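Local atomic coordinates of divalent-cation tolerance protein CutA (Pyrococcus horikoshii, PDB entry 1UKU), a protein that takes part in resistance to heavy metals, forming trimers that bind copper ions where two trimers meet and probably assemble further on binding them. Residues Glu24-Cys29 with Trp95-Lys101. Sequence-based numbering, arbitrary orientation.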
loop_
_atom_site.group_PDB
_atom_site.type_symbol
_atom_site.label_atom_id
_atom_site.label_comp_id
_atom_site.label_asym_id
_atom_site.label_seq_id
_atom_site.Cartn_x
_atom_site.Cartn_y
_atom_site.Cartn_z
ATOM N N GLU A 24 6.936 -21.917 -6.462
ATOM C CA GLU A 24 7.366 -21.724 -7.835
ATOM C C GLU A 24 8.436 -20.677 -7.960
ATOM O O GLU A 24 8.892 -20.392 -9.064
ATOM C CB GLU A 24 6.159 -21.426 -8.722
ATOM C CG GLU A 24 5.289 -22.652 -8.847
ATOM C CD GLU A 24 4.053 -22.457 -9.676
ATOM O OE1 GLU A 24 3.148 -23.311 -9.572
ATOM O OE2 GLU A 24 3.995 -21.470 -10.429
ATOM N N ARG A 25 8.816 -20.084 -6.823
ATOM C CA ARG A 25 9.914 -19.140 -6.700
ATOM C C ARG A 25 9.674 -17.863 -7.543
ATOM O O ARG A 25 10.574 -17.166 -7.971
ATOM C CB ARG A 25 11.239 -19.891 -6.930
ATOM C CG ARG A 25 11.547 -20.855 -5.738
ATOM C CD ARG A 25 12.276 -20.186 -4.653
ATOM N NE ARG A 25 12.630 -21.016 -3.493
ATOM C CZ ARG A 25 13.294 -20.559 -2.434
ATOM N NH1 ARG A 25 13.634 -19.292 -2.369
ATOM N NH2 ARG A 25 13.587 -21.350 -1.396
ATOM N N LEU A 26 8.387 -17.519 -7.679
ATOM C CA LEU A 26 7.986 -16.355 -8.455
ATOM C C LEU A 26 7.912 -15.075 -7.640
ATOM O O LEU A 26 7.871 -13.999 -8.228
ATOM C CB LEU A 26 6.666 -16.579 -9.184
ATOM C CG LEU A 26 6.790 -17.601 -10.310
ATOM C CD1 LEU A 26 5.407 -17.949 -10.835
ATOM C CD2 LEU A 26 7.670 -17.065 -11.427
ATOM N N ILE A 27 7.836 -15.233 -6.323
ATOM C CA ILE A 27 7.853 -14.115 -5.368
ATOM C C ILE A 27 8.793 -14.466 -4.244
ATOM O O ILE A 27 8.969 -15.635 -3.953
ATOM C CB ILE A 27 6.434 -13.753 -4.811
ATOM C CG1 ILE A 27 5.841 -14.852 -3.932
ATOM C CG2 ILE A 27 5.506 -13.388 -5.957
ATOM C CD1 ILE A 27 4.478 -14.474 -3.340
ATOM N N ALA A 28 9.357 -13.437 -3.610
ATOM C CA ALA A 28 10.170 -13.640 -2.420
ATOM C C ALA A 28 9.366 -13.592 -1.132
ATOM O O ALA A 28 9.749 -14.190 -0.131
ATOM C CB ALA A 28 11.272 -12.618 -2.347
ATOM N N CYS A 29 8.272 -12.843 -1.148
ATOM C CA CYS A 29 7.444 -12.751 0.040
ATOM C C CYS A 29 6.124 -12.109 -0.280
ATOM O O CYS A 29 5.933 -11.491 -1.327
ATOM C CB CYS A 29 8.168 -11.986 1.103
ATOM S SG CYS A 29 8.420 -10.369 0.624
ATOM N N TRP A 95 18.704 -10.409 -0.903
ATOM C CA TRP A 95 17.929 -11.520 -0.388
ATOM C C TRP A 95 16.778 -11.861 -1.338
ATOM O O TRP A 95 16.553 -12.994 -1.657
ATOM C CB TRP A 95 17.385 -11.167 1.011
ATOM C CG TRP A 95 16.443 -12.198 1.548
ATOM C CD1 TRP A 95 16.769 -13.382 2.148
ATOM C CD2 TRP A 95 15.018 -12.154 1.510
ATOM N NE1 TRP A 95 15.632 -14.082 2.481
ATOM C CE2 TRP A 95 14.539 -13.338 2.116
ATOM C CE3 TRP A 95 14.087 -11.231 1.031
ATOM C CZ2 TRP A 95 13.186 -13.610 2.229
ATOM C CZ3 TRP A 95 12.738 -11.516 1.166
ATOM C CH2 TRP A 95 12.309 -12.679 1.738
ATOM N N LEU A 96 16.058 -10.851 -1.798
ATOM C CA LEU A 96 14.940 -11.100 -2.689
ATOM C C LEU A 96 15.388 -11.774 -3.989
ATOM O O LEU A 96 14.713 -12.672 -4.501
ATOM C CB LEU A 96 14.223 -9.770 -2.958
ATOM C CG LEU A 96 13.118 -9.744 -4.016
ATOM C CD1 LEU A 96 12.067 -8.736 -3.589
ATOM C CD2 LEU A 96 13.633 -9.427 -5.406
ATOM N N ILE A 97 16.528 -11.331 -4.538
ATOM C CA ILE A 97 17.069 -11.962 -5.749
ATOM C C ILE A 97 17.475 -13.420 -5.459
ATOM O O ILE A 97 17.193 -14.337 -6.233
ATOM C CB ILE A 97 18.256 -11.138 -6.265
ATOM C CG1 ILE A 97 17.768 -9.795 -6.804
ATOM C CG2 ILE A 97 19.037 -11.906 -7.356
ATOM C CD1 ILE A 97 18.881 -8.782 -7.050
ATOM N N GLU A 98 18.096 -13.632 -4.317
ATOM C CA GLU A 98 18.524 -14.984 -3.931
ATOM C C GLU A 98 17.343 -15.923 -3.826
ATOM O O GLU A 98 17.447 -17.098 -4.181
ATOM C CB GLU A 98 19.306 -14.955 -2.631
ATOM C CG GLU A 98 20.685 -14.375 -2.837
ATOM C CD GLU A 98 21.409 -14.037 -1.556
ATOM O OE1 GLU A 98 22.580 -13.604 -1.670
ATOM O OE2 GLU A 98 20.833 -14.207 -0.453
ATOM N N GLU A 99 16.211 -15.407 -3.342
ATOM C CA GLU A 99 15.044 -16.248 -3.056
ATOM C C GLU A 99 14.106 -16.448 -4.237
ATOM O O GLU A 99 13.154 -17.213 -4.143
ATOM C CB GLU A 99 14.264 -15.655 -1.877
ATOM C CG GLU A 99 15.034 -15.627 -0.553
ATOM C CD GLU A 99 15.393 -16.998 0.054
ATOM O OE1 GLU A 99 16.075 -16.959 1.103
ATOM O OE2 GLU A 99 15.065 -18.112 -0.454
ATOM N N THR A 100 14.367 -15.802 -5.364
ATOM C CA THR A 100 13.492 -15.950 -6.518
ATOM C C THR A 100 14.192 -16.755 -7.624
ATOM O O THR A 100 15.427 -16.829 -7.663
ATOM C CB THR A 100 13.007 -14.587 -7.023
ATOM O OG1 THR A 100 14.072 -13.626 -7.062
ATOM C CG2 THR A 100 11.967 -14.021 -6.027
ATOM N N LYS A 101 13.400 -17.308 -8.524
ATOM C CA LYS A 101 13.861 -18.313 -9.469
ATOM C C LYS A 101 14.840 -17.728 -10.469
ATOM O O LYS A 101 14.810 -16.536 -10.787
ATOM C CB LYS A 101 12.693 -18.988 -10.179
ATOM C CG LYS A 101 11.989 -18.102 -11.174
ATOM C CD LYS A 101 10.804 -18.814 -11.846
ATOM C CE LYS A 101 11.219 -19.733 -12.975
ATOM N NZ LYS A 101 10.042 -20.429 -13.624
HETATM O O HOH W 1 8.475 -21.567 -11.477
HETATM O O HOH W 2 10.510 -17.664 -3.731
#
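Glu-24 meets Lys-101 through its backbone: Glu-24 O lies 3.7 Å from Lys-101 CD, and a water links the same oxygen to Lys-101 NZ, itself salt-bridged to Glu-64. Next comes Arg-25, at positive phi in the Schellman motif that ends helix 11-23. Arg-25 O accepts Lys-101 N at 2.9 Å. The side chain turns about CB-CG (chi2 -87°) and swings toward Glu-99, where Arg-25 NH1 makes two nearly straight bonds, to Glu-99 OE2 at 2.7 Å and to Glu-99 O at 2.8 Å. Both acceptors lie in the guanidinium plane, and the carboxylate, using its anti lone pair, is nearly coplanar with it. Leu-26 runs beside Lys-101, CD2 to CD 3.6 Å. Thr-100 CG2 sits 3.6 Å from Ala-28 N, while Ala-28 CB packs on Leu-96 CG at 3.8 Å and on the Trp-95 ring. Cys-29 CB comes near that ring's edge, and the Cys-29 backbone pairs antiparallel with a strand of a second subunit. Trp-40 of that subunit makes a cation-pi contact with Arg-25. With the Lys-101 N bond, the guanidinium ties the C-terminal helix to this loop beside a subunit interface, and its charge probably steadies the Glu-99 carboxylate and carbonyl.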